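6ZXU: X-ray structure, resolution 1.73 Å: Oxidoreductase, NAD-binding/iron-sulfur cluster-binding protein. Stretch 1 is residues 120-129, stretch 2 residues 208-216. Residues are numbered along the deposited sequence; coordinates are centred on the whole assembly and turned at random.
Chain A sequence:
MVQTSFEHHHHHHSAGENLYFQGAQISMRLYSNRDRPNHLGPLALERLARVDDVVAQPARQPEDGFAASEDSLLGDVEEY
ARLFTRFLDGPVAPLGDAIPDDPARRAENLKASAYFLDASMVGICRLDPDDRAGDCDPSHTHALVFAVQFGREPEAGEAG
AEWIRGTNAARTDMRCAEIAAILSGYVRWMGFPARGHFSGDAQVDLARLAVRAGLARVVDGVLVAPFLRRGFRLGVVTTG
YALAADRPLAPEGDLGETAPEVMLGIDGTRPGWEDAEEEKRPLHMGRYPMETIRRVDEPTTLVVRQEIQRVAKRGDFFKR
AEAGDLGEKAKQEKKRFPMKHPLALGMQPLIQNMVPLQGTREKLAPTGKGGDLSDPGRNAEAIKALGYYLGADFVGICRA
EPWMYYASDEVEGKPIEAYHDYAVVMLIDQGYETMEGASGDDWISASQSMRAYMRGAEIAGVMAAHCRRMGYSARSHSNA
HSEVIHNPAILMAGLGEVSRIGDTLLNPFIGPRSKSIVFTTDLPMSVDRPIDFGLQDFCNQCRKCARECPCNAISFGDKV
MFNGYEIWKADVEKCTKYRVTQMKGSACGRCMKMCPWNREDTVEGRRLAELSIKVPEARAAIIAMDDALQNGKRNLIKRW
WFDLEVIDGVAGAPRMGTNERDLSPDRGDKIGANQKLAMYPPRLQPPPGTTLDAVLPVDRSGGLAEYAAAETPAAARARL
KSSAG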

ATOM      1  N   SER A 120      12.364   1.732  -9.254  1.00 21.18           N
ATOM      2  CA  SER A 120      13.267   2.850  -8.994  1.00 23.24           C
ATOM      3  C   SER A 120      13.560   3.672 -10.245  1.00 20.91           C
ATOM      4  O   SER A 120      13.711   4.893 -10.179  1.00 20.62           O
ATOM      5  CB  SER A 120      14.620   2.345  -8.363  1.00 23.53           C
ATOM      6  OG  SER A 120      14.393   1.678  -7.098  1.00 27.37           O
ATOM      7  N   MET A 121      13.639   2.996 -11.377  1.00 18.14           N
ATOM      8  CA  MET A 121      14.079   3.626 -12.653  1.00 19.71           C
ATOM      9  C   MET A 121      13.538   2.743 -13.757  1.00 18.05           C
ATOM     10  O   MET A 121      13.544   1.527 -13.604  1.00 18.13           O
ATOM     11  CB  MET A 121      15.596   3.651 -12.666  1.00 23.20           C
ATOM     12  CG  MET A 121      16.251   4.262 -13.893  1.00 31.83           C
ATOM     13  SD  MET A 121      18.065   4.364 -13.756  1.00 41.77           S
ATOM     14  CE  MET A 121      18.163   4.951 -12.093  1.00 23.23           C
ATOM     15  N   VAL A 122      12.967   3.353 -14.758  1.00 16.24           N
ATOM     16  CA  VAL A 122      12.313   2.633 -15.853  1.00 18.06           C
ATOM     17  C   VAL A 122      12.793   3.196 -17.222  1.00 21.59           C
ATOM     18  O   VAL A 122      12.993   4.376 -17.353  1.00 19.84           O
ATOM     19  CB  VAL A 122      10.752   2.787 -15.806  1.00 18.13           C
ATOM     20  CG1 VAL A 122      10.098   1.906 -16.837  1.00 22.53           C
ATOM     21  CG2 VAL A 122      10.191   2.487 -14.403  1.00 19.78           C
ATOM     22  N   GLY A 123      12.953   2.308 -18.213  1.00 19.12           N
ATOM     23  CA  GLY A 123      13.210   2.714 -19.565  1.00 22.34           C
ATOM     24  C   GLY A 123      12.650   1.703 -20.540  1.00 21.72           C
ATOM     25  O   GLY A 123      12.219   0.620 -20.169  1.00 22.04           O
ATOM     26  N   ILE A 124      12.622   2.078 -21.794  1.00 20.89           N
ATOM     27  CA  ILE A 124      12.074   1.207 -22.852  1.00 24.26           C
ATOM     28  C   ILE A 124      13.071   1.115 -24.012  1.00 25.62           C
ATOM     29  O   ILE A 124      13.731   2.113 -24.372  1.00 22.96           O
ATOM     30  CB  ILE A 124      10.750   1.788 -23.381  1.00 24.29           C
ATOM     31  CG1 ILE A 124       9.671   1.584 -22.342  1.00 22.91           C
ATOM     32  CG2 ILE A 124      10.311   1.088 -24.682  1.00 23.46           C
ATOM     33  CD1 ILE A 124       8.478   2.446 -22.521  1.00 23.67           C
ATOM     34  N   CYS A 125      13.234  -0.078 -24.543  1.00 25.24           N
ATOM     35  CA  CYS A 125      14.025  -0.269 -25.754  1.00 27.71           C
ATOM     36  C   CYS A 125      13.350  -1.222 -26.719  1.00 31.00           C
ATOM     37  O   CYS A 125      12.388  -1.936 -26.360  1.00 25.66           O
ATOM     38  CB  CYS A 125      15.425  -0.751 -25.445  1.00 30.11           C
ATOM     39  SG  CYS A 125      15.589  -2.348 -24.720  1.00 29.95           S
ATOM     40  N   ARG A 126      13.849  -1.204 -27.964  1.00 27.95           N
ATOM     41  CA  ARG A 126      13.485  -2.161 -28.995  1.00 25.97           C
ATOM     42  C   ARG A 126      14.279  -3.444 -28.802  1.00 27.94           C
ATOM     43  O   ARG A 126      15.469  -3.456 -28.369  1.00 31.25           O
ATOM     44  CB  ARG A 126      13.680  -1.497 -30.413  1.00 29.06           C
ATOM     45  N   LEU A 127      13.608  -4.566 -29.079  1.00 30.40           N
ATOM     46  CA  LEU A 127      14.311  -5.875 -29.117  1.00 35.46           C
ATOM     47  C   LEU A 127      14.801  -6.177 -30.560  1.00 37.68           C
ATOM     48  O   LEU A 127      14.064  -5.877 -31.539  1.00 35.63           O
ATOM     49  CB  LEU A 127      13.342  -6.991 -28.740  1.00 36.85           C
ATOM     50  CG  LEU A 127      12.856  -7.090 -27.299  1.00 34.61           C
ATOM     51  CD1 LEU A 127      11.663  -8.075 -27.245  1.00 31.57           C
ATOM     52  CD2 LEU A 127      14.013  -7.544 -26.368  1.00 32.76           C
ATOM     53  N   ASP A 128      16.003  -6.705 -30.701  1.00 41.46           N
ATOM     54  CA  ASP A 128      16.482  -7.053 -32.049  1.00 56.63           C
ATOM     55  C   ASP A 128      16.315  -8.571 -32.295  1.00 60.04           C
ATOM     56  O   ASP A 128      15.804  -9.310 -31.403  1.00 53.87           O
ATOM     57  CB  ASP A 128      17.905  -6.532 -32.329  1.00 55.60           C
ATOM     58  CG  ASP A 128      18.915  -7.073 -31.372  1.00 59.44           C
ATOM     59  OD1 ASP A 128      18.764  -8.276 -30.985  1.00 62.53           O
ATOM     60  OD2 ASP A 128      19.860  -6.298 -31.024  1.00 53.71           O
ATOM     61  N   PRO A 129      16.710  -9.020 -33.500  1.00 55.54           N
ATOM     62  CA  PRO A 129      16.650 -10.455 -33.775  1.00 62.84           C
ATOM     63  C   PRO A 129      17.522 -11.343 -32.810  1.00 60.00           C
ATOM     64  O   PRO A 129      17.048 -12.417 -32.396  1.00 59.91           O
ATOM     65  CB  PRO A 129      17.128 -10.520 -35.229  1.00 64.23           C
TER
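Stretch 2 (208-216) RLAVRAGLA

Stretch 2 brings the end of a helix, 208-212, across strand 121-126 nearly at right angles: the axes cross at 99° and approach to 7.9 Å. The nearest CA atoms are those of Cys125 and Ala213, 4.7 Å apart, where Cys125 CB packs 4.0 Å from Ala213 CB. At Gly123 a CB would fall 2.5 Å from Ala213 O.

The helix closes in a Schellman motif. Leu215 N bonds to Ala210 O at 3.0 Å and Gly214 N to Val211 O at 3.2 Å, and Gly214 takes the positive phi (92°) that suits glycine. Leu215 then turns back onto the strand, its CD2 3.6 Å from Met121 CG and 3.5 Å from Gly123 N. Its O is buried against Met121 SD at 3.5 Å and finds no partner, the one unpaid polar cost here.

Arg212, extended through chi2, pays at the other end. Its NH2 donates to Arg126 O at 2.9 Å and 152°, near the guanidinium plane, and also bonds a neighbouring residue outside the stretches. Asp128 OD2 lies 3.3 Å from Arg212 NH1 but well out of that plane, a salt bridge of charge alone; OD1 is satisfied by the helix it caps. Between these ends, Leu209 CD2 packs 3.8 Å from both Cys125 SG and Leu127 CD2.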

ATOM      1  N   ARG A 208      22.085  -6.508 -20.982  1.00 26.67           N
ATOM      2  CA  ARG A 208      22.177  -5.853 -22.261  1.00 29.12           C
ATOM      3  C   ARG A 208      21.007  -4.869 -22.495  1.00 25.65           C
ATOM      4  O   ARG A 208      21.182  -3.769 -23.032  1.00 26.17           O
ATOM      5  CB  ARG A 208      22.213  -6.930 -23.396  1.00 31.22           C
ATOM      6  CG  ARG A 208      21.801  -6.307 -24.745  1.00 44.70           C
ATOM      7  CD  ARG A 208      21.943  -7.265 -25.926  1.00 50.71           C
ATOM      8  NE  ARG A 208      23.317  -7.726 -25.892  1.00 58.03           N
ATOM      9  CZ  ARG A 208      23.710  -8.910 -26.298  1.00 62.89           C
ATOM     10  NH1 ARG A 208      22.816  -9.759 -26.800  1.00 63.76           N
ATOM     11  NH2 ARG A 208      25.000  -9.223 -26.212  1.00 69.58           N
ATOM     12  N   LEU A 209      19.813  -5.304 -22.172  1.00 23.13           N
ATOM     13  CA  LEU A 209      18.654  -4.482 -22.372  1.00 23.67           C
ATOM     14  C   LEU A 209      18.689  -3.255 -21.396  1.00 24.60           C
ATOM     15  O   LEU A 209      18.142  -2.191 -21.730  1.00 24.87           O
ATOM     16  CB  LEU A 209      17.343  -5.253 -22.149  1.00 25.86           C
ATOM     17  CG  LEU A 209      17.053  -6.402 -23.165  1.00 26.62           C
ATOM     18  CD1 LEU A 209      15.813  -7.150 -22.781  1.00 29.29           C
ATOM     19  CD2 LEU A 209      16.928  -5.863 -24.583  1.00 29.45           C
ATOM     20  N   ALA A 210      19.231  -3.435 -20.205  1.00 21.68           N
ATOM     21  CA  ALA A 210      19.340  -2.289 -19.285  1.00 25.25           C
ATOM     22  C   ALA A 210      20.214  -1.180 -19.852  1.00 24.90           C
ATOM     23  O   ALA A 210      19.956   0.022 -19.621  1.00 23.09           O
ATOM     24  CB  ALA A 210      19.883  -2.731 -17.938  1.00 23.28           C
ATOM     25  N   VAL A 211      21.293  -1.570 -20.528  1.00 25.80           N
ATOM     26  CA  VAL A 211      22.157  -0.578 -21.196  1.00 25.06           C
ATOM     27  C   VAL A 211      21.493   0.079 -22.384  1.00 22.31           C
ATOM     28  O   VAL A 211      21.499   1.296 -22.516  1.00 23.50           O
ATOM     29  CB  VAL A 211      23.483  -1.178 -21.578  1.00 24.66           C
ATOM     30  CG1 VAL A 211      24.307  -0.114 -22.303  1.00 26.42           C
ATOM     31  CG2 VAL A 211      24.184  -1.659 -20.316  1.00 23.79           C
ATOM     32  N   ARG A 212      20.799  -0.706 -23.187  1.00 22.45           N
ATOM     33  CA  ARG A 212      20.154  -0.190 -24.382  1.00 23.77           C
ATOM     34  C   ARG A 212      18.966   0.696 -24.007  1.00 26.19           C
ATOM     35  O   ARG A 212      18.654   1.693 -24.681  1.00 22.56           O
ATOM     36  CB  ARG A 212      19.689  -1.340 -25.268  1.00 25.60           C
ATOM     37  CG  ARG A 212      19.073  -0.899 -26.580  1.00 32.40           C
ATOM     38  CD  ARG A 212      18.504  -2.054 -27.424  1.00 33.81           C
ATOM     39  NE  ARG A 212      19.528  -3.077 -27.568  1.00 36.74           N
ATOM     40  CZ  ARG A 212      19.270  -4.368 -27.785  1.00 44.48           C
ATOM     41  NH1 ARG A 212      20.299  -5.226 -27.903  1.00 52.44           N
ATOM     42  NH2 ARG A 212      18.007  -4.795 -27.910  1.00 40.41           N
ATOM     43  N   ALA A 213      18.307   0.397 -22.907  1.00 21.47           N
ATOM     44  CA  ALA A 213      17.129   1.225 -22.490  1.00 21.34           C
ATOM     45  C   ALA A 213      17.524   2.441 -21.647  1.00 21.56           C
ATOM     46  O   ALA A 213      16.674   3.227 -21.316  1.00 21.04           O
ATOM     47  CB  ALA A 213      16.147   0.348 -21.646  1.00 21.90           C
ATOM     48  N   GLY A 214      18.810   2.585 -21.343  1.00 21.39           N
ATOM     49  CA  GLY A 214      19.277   3.835 -20.762  1.00 21.61           C
ATOM     50  C   GLY A 214      19.281   3.875 -19.242  1.00 23.57           C
ATOM     51  O   GLY A 214      19.348   4.943 -18.670  1.00 20.70           O
ATOM     52  N   LEU A 215      19.276   2.710 -18.570  1.00 21.82           N
ATOM     53  CA  LEU A 215      19.257   2.686 -17.095  1.00 17.82           C
ATOM     54  C   LEU A 215      20.633   2.568 -16.523  1.00 18.56           C
ATOM     55  O   LEU A 215      20.859   2.958 -15.397  1.00 19.25           O
ATOM     56  CB  LEU A 215      18.388   1.486 -16.582  1.00 18.33           C
ATOM     57  CG  LEU A 215      16.973   1.300 -17.069  1.00 20.32           C
ATOM     58  CD1 LEU A 215      16.245   0.325 -16.166  1.00 23.87           C
ATOM     59  CD2 LEU A 215      16.278   2.630 -17.084  1.00 27.47           C
ATOM     60  N   ALA A 216      21.576   1.987 -17.275  1.00 21.58           N
ATOM     61  CA  ALA A 216      22.888   1.737 -16.735  1.00 20.21           C
ATOM     62  C   ALA A 216      24.009   1.810 -17.773  1.00 22.97           C
ATOM     63  O   ALA A 216      23.754   1.854 -18.957  1.00 24.56           O
ATOM     64  CB  ALA A 216      22.900   0.410 -16.000  1.00 22.37           C
TER